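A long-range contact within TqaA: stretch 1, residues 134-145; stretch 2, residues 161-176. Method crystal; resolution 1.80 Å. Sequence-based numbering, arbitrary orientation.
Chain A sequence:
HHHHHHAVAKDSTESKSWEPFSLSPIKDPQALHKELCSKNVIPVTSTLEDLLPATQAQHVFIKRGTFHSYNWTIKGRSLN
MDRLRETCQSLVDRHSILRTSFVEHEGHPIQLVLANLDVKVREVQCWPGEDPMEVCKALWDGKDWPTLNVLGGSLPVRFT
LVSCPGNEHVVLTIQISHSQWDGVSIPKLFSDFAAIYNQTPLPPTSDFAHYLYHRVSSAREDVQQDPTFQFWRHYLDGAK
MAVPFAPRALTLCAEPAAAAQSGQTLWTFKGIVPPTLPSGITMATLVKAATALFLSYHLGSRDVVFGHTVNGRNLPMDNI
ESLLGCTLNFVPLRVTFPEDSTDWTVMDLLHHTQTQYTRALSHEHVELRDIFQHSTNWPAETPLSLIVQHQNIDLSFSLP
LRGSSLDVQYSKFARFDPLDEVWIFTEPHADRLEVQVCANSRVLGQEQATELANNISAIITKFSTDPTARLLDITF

Stretch 1 134-145: EVCKALWDGKDW
Stretch 2 (161-176) LVSCPGNEHVVLTIQI

Stretch 1 is helical from its first residue, and the helix enters from earlier in the chain. Stretch 2 is a hairpin: strand 161-163, a turn, then strand 169-176. The helix packs on the hairpin with its axis 9.9 Å from that of strand 169-176. Their N-to-C directions differ by 29°, so they run roughly parallel. The contact is small and buries 300 Å² in total.

Leu161 points its CA-to-CB bond away from the helix. Val162 (phi/psi -117/120, chi1 t) points toward it. Val162 CA lies 7.4 Å from Cys136 CA, which sets the register at this end. Val162 CG2 is 3.6 Å from Cys136 SG, and Val162 CG1 is 4.1 Å from Val135 CB. Val135 is t and Cys136 is m, both pointing toward the hairpin. The compact, apolar valine suits this buried position.

The chain then turns out of reach of the helix. Cys164 to Asn167 form a type I beta turn, with Asn167 N 2.7 Å from Cys164 O in a hydrogen bond. Asn167 has positive phi (54/28). Beside the turn, Cys164 N donates to His169 O at 2.9 Å. Val162 and Val171 pair the strands through two backbone hydrogen bonds, Val162 N to Val171 O and Val171 N to Val162 O, each 2.8 Å.

Val171 (-116/127, chi1 t) points toward the helix, and Val171 CG1 is 3.8 Å from Cys136 SG. Leu172 points away, in keeping with the alternation along a strand. Thr173 (-121/148, chi1 p) points toward the helix again, and Thr173 CG2 is 3.8 Å from Cys136 SG. Cys136 is therefore the hub of this end: its buried sulfur meets methyl groups of three strand residues.

Gln175 (-94/147; chi1 m, chi2 t, chi3 2°) reaches the Asp144 part of stretch 1. Gln175 CA is 9.1 Å from Asp144 CA, a gap that the two side chains bridge together. Gln175 NE2 donates a hydrogen bond to Asp144 OD2 at 2.8 Å, with an N-H...acceptor angle of 140°. Asp144 is m, chi2 -11°, and points toward the strand. An amide facing a carboxylate gives a buried glutamine a polar partner. Gln175 NE2 also lies 3.9 Å from Trp140 CE3, at the ring edge and near its plane. Trp140 (chi1 t, chi2 -107°) starts sideways, but its end comes nearer.

The helix has a wider pi-type turn at 140-144: Asp144 N bonds to Leu139 O at 2.9 Å.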

ATOM      1  N   GLU A 134      -3.424 -25.321   8.404  1.00 26.36           N
ATOM      2  CA  GLU A 134      -2.100 -25.911   8.232  1.00 25.20           C
ATOM      3  C   GLU A 134      -1.864 -26.348   6.788  1.00 24.87           C
ATOM      4  O   GLU A 134      -0.733 -26.304   6.295  1.00 23.32           O
ATOM      5  CB  GLU A 134      -1.903 -27.098   9.186  1.00 28.07           C
ATOM      6  CG  GLU A 134      -1.790 -26.668  10.657  1.00 30.22           C
ATOM      7  CD  GLU A 134      -1.746 -27.847  11.615  1.00 42.48           C
ATOM      8  OE1 GLU A 134      -1.400 -28.964  11.165  1.00 38.38           O
ATOM      9  OE2 GLU A 134      -2.052 -27.648  12.816  1.00 44.00           O
ATOM     10  N   VAL A 135      -2.921 -26.791   6.117  1.00 22.33           N
ATOM     11  CA  VAL A 135      -2.837 -27.086   4.690  1.00 22.06           C
ATOM     12  C   VAL A 135      -2.553 -25.794   3.904  1.00 21.28           C
ATOM     13  O   VAL A 135      -1.709 -25.774   3.011  1.00 21.13           O
ATOM     14  CB  VAL A 135      -4.136 -27.731   4.173  1.00 25.36           C
ATOM     15  CG1 VAL A 135      -4.151 -27.796   2.639  1.00 25.15           C
ATOM     16  CG2 VAL A 135      -4.302 -29.124   4.795  1.00 25.94           C
ATOM     17  N   CYS A 136      -3.287 -24.742   4.232  1.00 20.66           N
ATOM     18  CA  CYS A 136      -3.090 -23.440   3.585  1.00 24.56           C
ATOM     19  C   CYS A 136      -1.651 -22.958   3.765  1.00 20.83           C
ATOM     20  O   CYS A 136      -1.019 -22.473   2.819  1.00 21.62           O
ATOM     21  CB  CYS A 136      -4.054 -22.398   4.149  1.00 24.39           C
ATOM     22  SG  CYS A 136      -5.797 -22.626   3.744  1.00 28.17           S
ATOM     23  N   LYS A 137      -1.136 -23.095   4.982  1.00 21.12           N
ATOM     24  CA  LYS A 137       0.229 -22.661   5.268  1.00 21.97           C
ATOM     25  C   LYS A 137       1.232 -23.500   4.490  1.00 24.49           C
ATOM     26  O   LYS A 137       2.198 -22.975   3.967  1.00 19.72           O
ATOM     27  CB  LYS A 137       0.521 -22.729   6.774  1.00 24.36           C
ATOM     28  CG  LYS A 137       1.834 -22.075   7.206  1.00 28.25           C
ATOM     29  CD  LYS A 137       1.893 -20.594   6.768  1.00 29.42           C
ATOM     30  CE  LYS A 137       2.684 -19.734   7.764  1.00 35.69           C
ATOM     31  NZ  LYS A 137       4.060 -20.256   8.011  1.00 35.65           N
ATOM     32  N   ALA A 138       0.997 -24.809   4.374  1.00 20.55           N
ATOM     33  CA  ALA A 138       1.908 -25.647   3.599  1.00 20.29           C
ATOM     34  C   ALA A 138       1.949 -25.264   2.114  1.00 18.38           C
ATOM     35  O   ALA A 138       3.008 -25.318   1.496  1.00 21.87           O
ATOM     36  CB  ALA A 138       1.525 -27.148   3.740  1.00 20.18           C
ATOM     37  N   LEU A 139       0.799 -24.922   1.536  1.00 16.60           N
ATOM     38  CA  LEU A 139       0.748 -24.553   0.129  1.00 19.52           C
ATOM     39  C   LEU A 139       1.417 -23.181  -0.063  1.00 19.48           C
ATOM     40  O   LEU A 139       2.125 -22.953  -1.045  1.00 20.54           O
ATOM     41  CB  LEU A 139      -0.702 -24.514  -0.378  1.00 21.05           C
ATOM     42  CG  LEU A 139      -1.385 -25.887  -0.476  1.00 23.58           C
ATOM     43  CD1 LEU A 139      -2.849 -25.647  -0.798  1.00 21.63           C
ATOM     44  CD2 LEU A 139      -0.702 -26.716  -1.550  1.00 23.67           C
ATOM     45  N   TRP A 140       1.188 -22.294   0.897  1.00 20.70           N
ATOM     46  CA  TRP A 140       1.795 -20.945   0.888  1.00 20.24           C
ATOM     47  C   TRP A 140       3.324 -21.014   0.884  1.00 20.91           C
ATOM     48  O   TRP A 140       3.976 -20.524  -0.039  1.00 24.14           O
ATOM     49  CB  TRP A 140       1.306 -20.166   2.103  1.00 21.63           C
ATOM     50  CG  TRP A 140       1.872 -18.762   2.260  1.00 22.17           C
ATOM     51  CD1 TRP A 140       2.795 -18.351   3.183  1.00 23.27           C
ATOM     52  CD2 TRP A 140       1.520 -17.595   1.494  1.00 22.30           C
ATOM     53  NE1 TRP A 140       3.031 -16.995   3.044  1.00 20.80           N
ATOM     54  CE2 TRP A 140       2.273 -16.512   2.010  1.00 24.37           C
ATOM     55  CE3 TRP A 140       0.636 -17.358   0.434  1.00 20.91           C
ATOM     56  CZ2 TRP A 140       2.169 -15.208   1.495  1.00 21.64           C
ATOM     57  CZ3 TRP A 140       0.541 -16.063  -0.085  1.00 25.23           C
ATOM     58  CH2 TRP A 140       1.301 -15.007   0.454  1.00 21.56           C
ATOM     59  N   ASP A 141       3.891 -21.643   1.909  1.00 17.59           N
ATOM     60  CA  ASP A 141       5.341 -21.797   2.025  1.00 19.96           C
ATOM     61  C   ASP A 141       5.972 -22.739   1.017  1.00 25.38           C
ATOM     62  O   ASP A 141       7.148 -22.610   0.695  1.00 22.94           O
ATOM     63  CB  ASP A 141       5.707 -22.274   3.431  1.00 23.94           C
ATOM     64  CG  ASP A 141       5.524 -21.190   4.473  1.00 29.43           C
ATOM     65  OD1 ASP A 141       5.642 -19.994   4.120  1.00 30.18           O
ATOM     66  OD2 ASP A 141       5.270 -21.529   5.643  1.00 28.28           O
ATOM     67  N   GLY A 142       5.203 -23.709   0.531  1.00 23.04           N
ATOM     68  CA  GLY A 142       5.774 -24.726  -0.321  1.00 23.16           C
ATOM     69  C   GLY A 142       5.764 -24.350  -1.785  1.00 24.29           C
ATOM     70  O   GLY A 142       6.575 -24.855  -2.556  1.00 27.43           O
ATOM     71  N   LYS A 143       4.852 -23.470  -2.188  1.00 20.98           N
ATOM     72  CA  LYS A 143       4.833 -23.107  -3.593  1.00 23.38           C
ATOM     73  C   LYS A 143       4.217 -21.744  -3.909  1.00 23.74           C
ATOM     74  O   LYS A 143       4.679 -21.075  -4.834  1.00 27.70           O
ATOM     75  CB  LYS A 143       4.117 -24.201  -4.410  1.00 29.50           C
ATOM     76  CG  LYS A 143       2.640 -24.375  -4.123  1.00 29.23           C
ATOM     77  CD  LYS A 143       2.054 -25.577  -4.919  1.00 29.24           C
ATOM     78  CE  LYS A 143       2.105 -25.369  -6.427  1.00 33.32           C
ATOM     79  NZ  LYS A 143       1.161 -24.307  -6.883  1.00 36.60           N
ATOM     80  N   ASP A 144       3.209 -21.311  -3.158  1.00 21.40           N
ATOM     81  CA  ASP A 144       2.483 -20.104  -3.556  1.00 20.51           C
ATOM     82  C   ASP A 144       3.397 -18.847  -3.575  1.00 22.98           C
ATOM     83  O   ASP A 144       3.443 -18.150  -4.590  1.00 24.79           O
ATOM     84  CB  ASP A 144       1.268 -19.855  -2.652  1.00 19.45           C
ATOM     85  CG  ASP A 144       0.193 -20.947  -2.791  1.00 24.81           C
ATOM     86  OD1 ASP A 144       0.287 -21.769  -3.728  1.00 25.09           O
ATOM     87  OD2 ASP A 144      -0.748 -20.966  -1.970  1.00 22.88           O
ATOM     88  N   TRP A 145       4.119 -18.546  -2.497  1.00 23.49           N
ATOM     89  CA  TRP A 145       4.970 -17.340  -2.581  1.00 20.69           C
ATOM     90  C   TRP A 145       6.390 -17.624  -3.142  1.00 24.15           C
ATOM     91  O   TRP A 145       6.922 -16.777  -3.860  1.00 23.13           O
ATOM     92  CB  TRP A 145       5.022 -16.575  -1.221  1.00 21.73           C
ATOM     93  CG  TRP A 145       5.804 -17.201  -0.095  1.00 20.85           C
ATOM     94  CD1 TRP A 145       5.296 -17.886   0.978  1.00 21.73           C
ATOM     95  CD2 TRP A 145       7.223 -17.165   0.089  1.00 24.63           C
ATOM     96  NE1 TRP A 145       6.317 -18.299   1.804  1.00 22.26           N
ATOM     97  CE2 TRP A 145       7.511 -17.877   1.277  1.00 26.01           C
ATOM     98  CE3 TRP A 145       8.282 -16.605  -0.639  1.00 26.59           C
ATOM     99  CZ2 TRP A 145       8.809 -18.040   1.756  1.00 28.58           C
ATOM    100  CZ3 TRP A 145       9.574 -16.787  -0.174  1.00 27.69           C
ATOM    101  CH2 TRP A 145       9.827 -17.492   1.016  1.00 31.69           C
ATOM    102  N   LEU A 161     -10.127 -22.690  -1.235  1.00 24.39           N
ATOM    103  CA  LEU A 161     -11.153 -23.070  -0.276  1.00 23.85           C
ATOM    104  C   LEU A 161     -10.773 -24.429   0.288  1.00 27.37           C
ATOM    105  O   LEU A 161     -10.723 -25.405  -0.459  1.00 24.88           O
ATOM    106  CB  LEU A 161     -12.521 -23.125  -0.963  1.00 31.09           C
ATOM    107  CG  LEU A 161     -13.779 -23.190  -0.113  1.00 32.47           C
ATOM    108  CD1 LEU A 161     -13.759 -22.068   0.907  1.00 32.71           C
ATOM    109  CD2 LEU A 161     -14.996 -23.060  -1.020  1.00 32.94           C
ATOM    110  N   VAL A 162     -10.455 -24.474   1.580  1.00 23.77           N
ATOM    111  CA  VAL A 162      -9.948 -25.698   2.206  1.00 28.71           C
ATOM    112  C   VAL A 162     -10.938 -26.160   3.269  1.00 29.37           C
ATOM    113  O   VAL A 162     -11.216 -25.434   4.219  1.00 25.33           O
ATOM    114  CB  VAL A 162      -8.545 -25.479   2.817  1.00 27.49           C
ATOM    115  CG1 VAL A 162      -8.031 -26.743   3.470  1.00 25.74           C
ATOM    116  CG2 VAL A 162      -7.567 -25.032   1.737  1.00 26.62           C
ATOM    117  N   SER A 163     -11.470 -27.375   3.107  1.00 27.34           N
ATOM    118  CA  SER A 163     -12.601 -27.830   3.914  1.00 27.88           C
ATOM    119  C   SER A 163     -12.311 -29.083   4.738  1.00 28.96           C
ATOM    120  O   SER A 163     -11.652 -30.002   4.268  1.00 27.09           O
ATOM    121  CB  SER A 163     -13.808 -28.137   3.012  1.00 29.96           C
ATOM    122  OG  SER A 163     -14.226 -26.990   2.304  1.00 41.96           O
ATOM    123  N   CYS A 164     -12.823 -29.104   5.962  1.00 29.24           N
ATOM    124  CA  CYS A 164     -12.935 -30.346   6.722  1.00 32.08           C
ATOM    125  C   CYS A 164     -14.126 -31.143   6.194  1.00 32.03           C
ATOM    126  O   CYS A 164     -15.091 -30.552   5.705  1.00 31.63           O
ATOM    127  CB  CYS A 164     -13.122 -30.062   8.210  1.00 26.34           C
ATOM    128  SG  CYS A 164     -11.759 -29.196   8.996  1.00 36.65           S
ATOM    129  N   PRO A 165     -14.074 -32.486   6.311  1.00 35.35           N
ATOM    130  CA  PRO A 165     -15.115 -33.403   5.823  1.00 36.10           C
ATOM    131  C   PRO A 165     -16.583 -32.958   5.984  1.00 40.30           C
ATOM    132  O   PRO A 165     -17.371 -33.188   5.064  1.00 53.44           O
ATOM    133  CB  PRO A 165     -14.843 -34.662   6.641  1.00 34.59           C
ATOM    134  CG  PRO A 165     -13.362 -34.698   6.703  1.00 37.76           C
ATOM    135  CD  PRO A 165     -12.917 -33.234   6.830  1.00 30.49           C
ATOM    136  N   GLY A 166     -16.961 -32.341   7.093  1.00 39.41           N
ATOM    137  CA  GLY A 166     -18.340 -31.875   7.199  1.00 44.47           C
ATOM    138  C   GLY A 166     -18.685 -30.534   6.540  1.00 46.67           C
ATOM    139  O   GLY A 166     -19.846 -30.117   6.546  1.00 43.25           O
ATOM    140  N   ASN A 167     -17.688 -29.859   5.964  1.00 39.77           N
ATOM    141  CA  ASN A 167     -17.850 -28.485   5.458  1.00 39.89           C
ATOM    142  C   ASN A 167     -18.398 -27.520   6.512  1.00 39.45           C
ATOM    143  O   ASN A 167     -19.043 -26.525   6.173  1.00 45.11           O
ATOM    144  CB  ASN A 167     -18.757 -28.447   4.218  1.00 38.71           C
ATOM    145  CG  ASN A 167     -18.083 -29.006   2.983  1.00 44.34           C
ATOM    146  OD1 ASN A 167     -16.858 -29.067   2.907  1.00 48.93           O
ATOM    147  ND2 ASN A 167     -18.882 -29.422   2.008  1.00 47.59           N
ATOM    148  N   GLU A 168     -18.132 -27.804   7.784  1.00 35.84           N
ATOM    149  CA  GLU A 168     -18.545 -26.909   8.863  1.00 40.81           C
ATOM    150  C   GLU A 168     -17.325 -26.253   9.523  1.00 38.08           C
ATOM    151  O   GLU A 168     -17.442 -25.529  10.515  1.00 35.28           O
ATOM    152  CB  GLU A 168     -19.385 -27.668   9.889  1.00 41.92           C
ATOM    153  CG  GLU A 168     -20.585 -28.364   9.245  1.00 42.84           C
ATOM    154  CD  GLU A 168     -21.537 -29.001  10.249  1.00 54.77           C
ATOM    155  OE1 GLU A 168     -21.085 -29.381  11.353  1.00 50.86           O
ATOM    156  OE2 GLU A 168     -22.742 -29.121   9.922  1.00 56.00           O
ATOM    157  N   HIS A 169     -16.157 -26.542   8.960  1.00 34.48           N
ATOM    158  CA  HIS A 169     -14.901 -25.872   9.300  1.00 31.99           C
ATOM    159  C   HIS A 169     -14.135 -25.723   7.992  1.00 31.98           C
ATOM    160  O   HIS A 169     -13.680 -26.708   7.405  1.00 30.62           O
ATOM    161  CB  HIS A 169     -14.096 -26.658  10.333  1.00 30.67           C
ATOM    162  CG  HIS A 169     -12.781 -26.030  10.691  1.00 32.67           C
ATOM    163  ND1 HIS A 169     -11.956 -26.549  11.665  1.00 35.31           N
ATOM    164  CD2 HIS A 169     -12.146 -24.938  10.203  1.00 31.42           C
ATOM    165  CE1 HIS A 169     -10.868 -25.804  11.761  1.00 37.77           C
ATOM    166  NE2 HIS A 169     -10.957 -24.821  10.883  1.00 31.98           N
ATOM    167  N   VAL A 170     -14.014 -24.482   7.534  1.00 27.80           N
ATOM    168  CA  VAL A 170     -13.533 -24.199   6.193  1.00 26.23           C
ATOM    169  C   VAL A 170     -12.617 -22.962   6.251  1.00 26.69           C
ATOM    170  O   VAL A 170     -12.869 -22.066   7.041  1.00 28.04           O
ATOM    171  CB  VAL A 170     -14.733 -23.967   5.248  1.00 32.19           C
ATOM    172  CG1 VAL A 170     -14.377 -23.093   4.089  1.00 33.51           C
ATOM    173  CG2 VAL A 170     -15.332 -25.301   4.780  1.00 28.97           C
ATOM    174  N   VAL A 171     -11.545 -22.939   5.463  1.00 25.77           N
ATOM    175  CA  VAL A 171     -10.751 -21.705   5.324  1.00 25.18           C
ATOM    176  C   VAL A 171     -10.831 -21.223   3.884  1.00 25.51           C
ATOM    177  O   VAL A 171     -10.567 -21.981   2.956  1.00 23.54           O
ATOM    178  CB  VAL A 171      -9.269 -21.900   5.733  1.00 22.43           C
ATOM    179  CG1 VAL A 171      -8.457 -20.594   5.493  1.00 25.52           C
ATOM    180  CG2 VAL A 171      -9.166 -22.315   7.195  1.00 26.33           C
ATOM    181  N   LEU A 172     -11.215 -19.958   3.712  1.00 23.32           N
ATOM    182  CA  LEU A 172     -11.222 -19.322   2.406  1.00 23.85           C
ATOM    183  C   LEU A 172     -10.029 -18.389   2.350  1.00 21.81           C
ATOM    184  O   LEU A 172      -9.861 -17.599   3.270  1.00 22.11           O
ATOM    185  CB  LEU A 172     -12.512 -18.539   2.194  1.00 25.24           C
ATOM    186  CG  LEU A 172     -12.544 -17.538   1.038  1.00 24.75           C
ATOM    187  CD1 LEU A 172     -12.584 -18.253  -0.294  1.00 25.21           C
ATOM    188  CD2 LEU A 172     -13.732 -16.612   1.209  1.00 30.61           C
ATOM    189  N   THR A 173      -9.190 -18.492   1.317  1.00 23.72           N
ATOM    190  CA  THR A 173      -8.110 -17.507   1.172  1.00 24.02           C
ATOM    191  C   THR A 173      -8.185 -16.739  -0.147  1.00 24.52           C
ATOM    192  O   THR A 173      -8.641 -17.238  -1.185  1.00 22.38           O
ATOM    193  CB  THR A 173      -6.707 -18.153   1.316  1.00 20.77           C
ATOM    194  OG1 THR A 173      -6.290 -18.742   0.080  1.00 26.61           O
ATOM    195  CG2 THR A 173      -6.708 -19.221   2.428  1.00 21.47           C
ATOM    196  N   ILE A 174      -7.748 -15.487  -0.075  1.00 22.04           N
ATOM    197  CA  ILE A 174      -7.706 -14.603  -1.219  1.00 20.35           C
ATOM    198  C   ILE A 174      -6.265 -14.138  -1.358  1.00 22.17           C
ATOM    199  O   ILE A 174      -5.758 -13.480  -0.457  1.00 22.02           O
ATOM    200  CB  ILE A 174      -8.654 -13.397  -1.016  1.00 27.66           C
ATOM    201  CG1 ILE A 174      -9.992 -13.879  -0.438  1.00 27.63           C
ATOM    202  CG2 ILE A 174      -8.810 -12.593  -2.301  1.00 27.31           C
ATOM    203  CD1 ILE A 174     -10.939 -12.765   0.004  1.00 32.77           C
ATOM    204  N   GLN A 175      -5.598 -14.515  -2.444  1.00 21.96           N
ATOM    205  CA  GLN A 175      -4.227 -14.076  -2.677  1.00 21.07           C
ATOM    206  C   GLN A 175      -4.260 -12.824  -3.537  1.00 21.16           C
ATOM    207  O   GLN A 175      -5.149 -12.658  -4.363  1.00 18.07           O
ATOM    208  CB  GLN A 175      -3.391 -15.177  -3.327  1.00 22.44           C
ATOM    209  CG  GLN A 175      -3.125 -16.331  -2.377  1.00 22.54           C
ATOM    210  CD  GLN A 175      -2.251 -17.400  -2.977  1.00 21.72           C
ATOM    211  OE1 GLN A 175      -1.790 -17.284  -4.116  1.00 23.34           O
ATOM    212  NE2 GLN A 175      -2.018 -18.461  -2.213  1.00 22.72           N
ATOM    213  N   ILE A 176      -3.308 -11.923  -3.315  1.00 19.57           N
ATOM    214  CA  ILE A 176      -3.368 -10.631  -3.983  1.00 20.21           C
ATOM    215  C   ILE A 176      -2.017  -9.911  -3.847  1.00 19.52           C
ATOM    216  O   ILE A 176      -1.340 -10.003  -2.819  1.00 18.15           O
ATOM    217  CB  ILE A 176      -4.542  -9.765  -3.415  1.00 19.33           C
ATOM    218  CG1 ILE A 176      -4.709  -8.448  -4.190  1.00 17.99           C
ATOM    219  CG2 ILE A 176      -4.403  -9.545  -1.909  1.00 18.18           C
ATOM    220  CD1 ILE A 176      -5.992  -7.684  -3.830  1.00 21.47           C
TER